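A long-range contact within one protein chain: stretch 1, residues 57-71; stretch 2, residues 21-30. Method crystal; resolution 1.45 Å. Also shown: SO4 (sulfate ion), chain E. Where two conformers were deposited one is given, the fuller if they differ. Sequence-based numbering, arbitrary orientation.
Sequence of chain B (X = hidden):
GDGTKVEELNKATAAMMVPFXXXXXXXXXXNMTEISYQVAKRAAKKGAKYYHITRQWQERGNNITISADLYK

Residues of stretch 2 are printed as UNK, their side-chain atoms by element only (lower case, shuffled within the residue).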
# COMPACT_ATOMS: atom_id res chain seq x y z
N TRP B 57 -1.22 8.88 1.59
CA TRP B 57 -0.31 9.63 2.46
C TRP B 57 -0.19 8.86 3.76
O TRP B 57 -1.18 8.69 4.49
CB TRP B 57 -0.88 11.02 2.74
CG TRP B 57 -1.05 11.94 1.61
CD1 TRP B 57 -0.14 12.84 1.15
CD2 TRP B 57 -2.25 12.14 0.84
NE1 TRP B 57 -0.71 13.62 0.15
CE2 TRP B 57 -1.98 13.19 -0.09
CE3 TRP B 57 -3.51 11.54 0.82
CZ2 TRP B 57 -2.94 13.68 -0.98
CZ3 TRP B 57 -4.49 12.04 -0.08
CH2 TRP B 57 -4.18 13.07 -0.98
N GLN B 58 1.04 8.47 4.09
CA GLN B 58 1.34 7.86 5.39
C GLN B 58 2.59 8.58 5.92
O GLN B 58 3.72 8.28 5.53
CB GLN B 58 1.60 6.35 5.26
CG GLN B 58 2.05 5.67 6.56
CD GLN B 58 2.73 4.30 6.39
OE1 GLN B 58 3.10 3.92 5.28
NE2 GLN B 58 2.92 3.56 7.51
N GLU B 59 2.41 9.54 6.78
CA GLU B 59 3.51 10.48 7.06
C GLU B 59 4.02 10.37 8.46
O GLU B 59 5.11 10.86 8.79
CB GLU B 59 3.07 11.91 6.66
CG GLU B 59 2.78 11.99 5.20
CD GLU B 59 2.20 13.27 4.74
OE1 GLU B 59 0.99 13.42 4.91
OE2 GLU B 59 2.94 14.13 4.19
N ARG B 60 3.26 9.70 9.31
CA ARG B 60 3.71 9.56 10.68
C ARG B 60 3.60 8.12 11.17
O ARG B 60 3.48 7.89 12.36
CB ARG B 60 2.93 10.56 11.54
CG ARG B 60 3.29 12.01 11.24
CD ARG B 60 2.89 12.97 12.36
NE ARG B 60 1.44 13.11 12.49
CZ ARG B 60 0.81 14.16 13.03
NH1 ARG B 60 1.48 15.21 13.49
NH2 ARG B 60 -0.52 14.16 13.10
N GLY B 61 3.68 7.16 10.23
CA GLY B 61 3.79 5.71 10.54
C GLY B 61 2.75 5.09 11.48
O GLY B 61 3.05 4.10 12.18
N ASN B 62 1.56 5.67 11.50
CA ASN B 62 0.40 5.12 12.22
C ASN B 62 -0.84 5.03 11.31
O ASN B 62 -1.39 3.96 11.05
CB ASN B 62 0.06 6.01 13.42
CG ASN B 62 1.24 6.22 14.36
OD1 ASN B 62 1.57 5.34 15.18
ND2 ASN B 62 1.87 7.39 14.27
N ASN B 63 -1.32 6.20 10.89
CA ASN B 63 -2.50 6.29 10.05
C ASN B 63 -2.06 6.53 8.62
O ASN B 63 -0.96 6.99 8.31
CB ASN B 63 -3.48 7.39 10.50
CG ASN B 63 -4.17 7.07 11.84
OD1 ASN B 63 -4.64 5.95 12.07
ND2 ASN B 63 -4.23 8.06 12.73
N ILE B 64 -2.97 6.17 7.72
CA ILE B 64 -2.81 6.40 6.28
C ILE B 64 -4.11 7.05 5.78
O ILE B 64 -5.17 6.71 6.25
CB ILE B 64 -2.47 5.06 5.54
CG1 ILE B 64 -2.15 5.34 4.09
CG2 ILE B 64 -3.55 4.00 5.71
CD1 ILE B 64 -1.56 4.18 3.31
N THR B 65 -3.98 8.03 4.89
CA THR B 65 -5.11 8.63 4.18
C THR B 65 -5.02 8.15 2.76
O THR B 65 -3.97 8.17 2.15
CB THR B 65 -5.04 10.17 4.29
OG1 THR B 65 -5.19 10.54 5.65
CG2 THR B 65 -6.12 10.82 3.48
N ILE B 66 -6.14 7.64 2.25
CA ILE B 66 -6.18 7.01 0.95
C ILE B 66 -7.38 7.46 0.20
O ILE B 66 -8.46 7.61 0.78
CB ILE B 66 -6.42 5.49 1.13
CG1 ILE B 66 -5.14 4.79 1.47
CG2 ILE B 66 -7.01 4.83 -0.15
CD1 ILE B 66 -4.58 3.96 0.28
N SER B 67 -7.20 7.55 -1.12
CA SER B 67 -8.35 7.64 -1.99
C SER B 67 -8.20 6.65 -3.15
O SER B 67 -7.11 6.34 -3.57
CB SER B 67 -8.53 9.02 -2.52
OG SER B 67 -7.49 9.39 -3.35
N ALA B 68 -9.35 6.21 -3.65
CA ALA B 68 -9.44 5.25 -4.74
C ALA B 68 -10.65 5.51 -5.61
O ALA B 68 -11.75 5.75 -5.12
CB ALA B 68 -9.52 3.82 -4.21
N ASP B 69 -10.42 5.45 -6.90
CA ASP B 69 -11.51 5.48 -7.88
C ASP B 69 -12.18 4.08 -7.88
O ASP B 69 -11.49 3.06 -7.72
CB ASP B 69 -10.95 5.75 -9.26
CG ASP B 69 -10.65 7.19 -9.56
OD1 ASP B 69 -11.22 8.09 -8.91
OD2 ASP B 69 -9.85 7.41 -10.53
N LEU B 70 -13.50 4.08 -8.05
CA LEU B 70 -14.33 2.89 -8.10
C LEU B 70 -14.87 2.63 -9.50
O LEU B 70 -15.29 3.55 -10.16
CB LEU B 70 -15.47 3.02 -7.14
CG LEU B 70 -15.17 3.23 -5.67
CD1 LEU B 70 -16.49 3.14 -4.89
CD2 LEU B 70 -14.11 2.29 -5.14
N TYR B 71 -14.94 1.35 -9.87
CA TYR B 71 -15.40 0.92 -11.19
C TYR B 71 -16.39 -0.24 -11.08
O TYR B 71 -16.25 -1.16 -10.23
CB TYR B 71 -14.23 0.47 -12.07
CG TYR B 71 -13.13 1.44 -12.21
CD1 TYR B 71 -13.01 2.24 -13.35
CD2 TYR B 71 -12.16 1.59 -11.19
CE1 TYR B 71 -11.96 3.17 -13.46
CE2 TYR B 71 -11.17 2.50 -11.29
CZ TYR B 71 -11.04 3.27 -12.42
OH TYR B 71 -10.02 4.21 -12.52
N UNK B 21 -17.40 6.60 -9.02
CA UNK B 21 -17.37 7.17 -7.68
C UNK B 21 -15.94 6.99 -7.13
O UNK B 21 -15.10 6.40 -7.81
o UNK B 21 -18.26 8.43 -5.30
c UNK B 21 -18.81 7.35 -5.54
o UNK B 21 -19.79 6.95 -4.87
c UNK B 21 -18.38 6.48 -6.74
N UNK B 22 -15.68 7.49 -5.93
CA UNK B 22 -14.44 7.17 -5.25
C UNK B 22 -14.70 7.03 -3.75
O UNK B 22 -15.76 7.36 -3.26
c UNK B 22 -13.36 8.23 -5.56
o UNK B 22 -13.79 9.50 -5.14
N UNK B 23 -13.71 6.48 -3.05
CA UNK B 23 -13.72 6.41 -1.60
C UNK B 23 -12.46 7.18 -1.13
O UNK B 23 -11.41 7.14 -1.77
c UNK B 23 -13.66 4.97 -1.05
c UNK B 23 -14.86 4.20 -1.44
c UNK B 23 -12.47 4.27 -1.51
N UNK B 24 -12.62 7.88 -0.02
CA UNK B 24 -11.52 8.66 0.57
C UNK B 24 -11.70 8.64 2.06
O UNK B 24 -12.73 9.00 2.57
c UNK B 24 -10.32 10.86 0.27
c UNK B 24 -11.58 10.08 0.03
n UNK B 24 -9.11 13.09 3.12
c UNK B 24 -10.39 11.66 1.55
c UNK B 24 -9.02 12.26 1.88
N UNK B 25 -10.67 8.21 2.76
CA UNK B 25 -10.76 8.03 4.19
C UNK B 25 -9.38 7.96 4.83
O UNK B 25 -8.39 7.81 4.15
c UNK B 25 -10.25 3.93 2.38
c UNK B 25 -10.90 5.07 2.80
c UNK B 25 -11.54 6.75 4.53
c UNK B 25 -10.85 5.48 4.11
c UNK B 25 -9.52 3.54 4.64
c UNK B 25 -10.16 4.70 5.04
c UNK B 25 -9.58 3.14 3.30
N UNK B 26 -9.37 8.07 6.16
CA UNK B 26 -8.16 7.93 6.97
C UNK B 26 -8.40 6.84 7.98
O UNK B 26 -9.48 6.78 8.57
o UNK B 26 -7.67 10.28 6.77
c UNK B 26 -7.89 9.23 7.71
c UNK B 26 -6.69 9.12 8.58
N UNK B 27 -7.41 5.96 8.16
CA UNK B 27 -7.46 4.96 9.21
C UNK B 27 -6.12 4.33 9.49
O UNK B 27 -5.12 4.73 8.95
N UNK B 28 -6.13 3.31 10.33
CA UNK B 28 -4.93 2.60 10.68
C UNK B 28 -4.36 1.80 9.49
O UNK B 28 -5.10 1.07 8.82
c UNK B 28 -5.71 2.42 13.06
o UNK B 28 -6.71 2.05 13.67
c UNK B 28 -5.22 1.67 11.84
n UNK B 28 -5.01 3.49 13.41
N UNK B 29 -3.07 1.96 9.24
CA UNK B 29 -2.42 1.36 8.09
C UNK B 29 -2.33 -0.17 8.25
O UNK B 29 -2.89 -0.94 7.46
c UNK B 29 -1.06 2.03 7.85
c UNK B 29 -0.21 1.29 6.85
c UNK B 29 -0.64 1.09 5.52
c UNK B 29 1.04 0.78 7.21
c UNK B 29 1.35 -0.12 5.02
o UNK B 29 2.14 -0.80 4.16
c UNK B 29 0.11 0.38 4.63
c UNK B 29 1.81 0.09 6.32
N UNK B 30 -1.60 -0.59 9.27
CA UNK B 30 -1.33 -2.00 9.55
C UNK B 30 -0.25 -2.52 8.65
O UNK B 30 0.89 -2.65 9.05
S SO4 E . -1.10 10.54 12.31
O1 SO4 E . -0.71 11.09 11.01
O2 SO4 E . -1.37 9.11 12.14
O3 SO4 E . -0.02 10.72 13.27
O4 SO4 E . -2.31 11.20 12.82
O HOH W 1 -0.35 1.31 11.32

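Position 21 has four side-chain atoms: two carbons, the second carrying two oxygens. Its CB lies 4.3 Å from Leu 70 CD1. A carboxylate on a short stem is Asp 21. Its backbone O accepts a hydrogen bond from Leu 70 N at 2.8 Å.

Position 22 has one carbon and then one oxygen, a primary hydroxyl. Its CB lies 3.0 Å from Ala 68 O. This is Ser 22. Its N makes a weak hydrogen bond to Asp 21 OD1, 2.8 Å.

Position 23 has three carbons, branched at the first; the two end carbons lie against Ala 68 and Leu 70. This is Val 23. Its CG2 lies 4.0 Å from Ala 68 CB and its CG1 4.0 Å from Leu 70 CD1. Backbone bonds run both ways, Val 23 N to Ala 68 O and Ala 68 N to Val 23 O, each 2.9 Å.

Position 24 has four carbons in a row ending in nitrogen. The chain lies along the sheet, against Ser 67 and Thr 65. This is Lys 24. Its CG is 3.8 Å from Ser 67 CB and its CE 3.6 Å from Thr 65 CG2.

Position 25 has one carbon and then a six-carbon ring without oxygen; the ring lies near Ile 66. This is Phe 25. Its CE2 is 4.2 Å from Ile 66 CG2. Phe 25 N bonds to Ile 66 O at 3.0 Å, and Ile 66 N to Phe 25 O at 2.9 Å.

Position 26 has a carbon carrying one oxygen and one carbon; the oxygen meets the Thr 65 hydroxyl. The branched hydroxyl identifies Thr 26. Its OG1 is hydrogen-bonded to Thr 65 OG1 at 2.7 Å; either could be the donor.

Position 27 has no side-chain atoms; its backbone meets Ile 64. It is Gly 27. There is room for a CB here. Gly 27 N bonds to Ile 64 O at 3.0 Å, and Ile 64 N to Gly 27 O at 2.9 Å.

Position 28 has two carbons, the second carrying one oxygen and one nitrogen. This amide side chain reaches that of Asn 63. It is Asn 28.

Position 29 has one carbon and a six-carbon ring bearing an oxygen. Its CB is 3.8 Å from Ile 64 CG2, and Gln 58 CD lies over one ring face. This is Tyr 29. Tyr 29 N bonds to Asn 62 O at 3.2 Å.

Position 30 has no side chain and a positive phi, which favours glycine: Gly 30. A water links its N (3.1 Å) to Asn 62 O (2.9 Å).

The contact is an antiparallel strand pairing. Backbone hydrogen bonds fix the register. Val 23, Phe 25, Ile 64, Ile 66, Ala 68 and Leu 70 share one face and bury apolar surface. Lys 24, Thr 26, Thr 65 and Ser 67 lie on the other, more exposed face.

Stretch 2, residues 21-30: DSVKFTGNYG
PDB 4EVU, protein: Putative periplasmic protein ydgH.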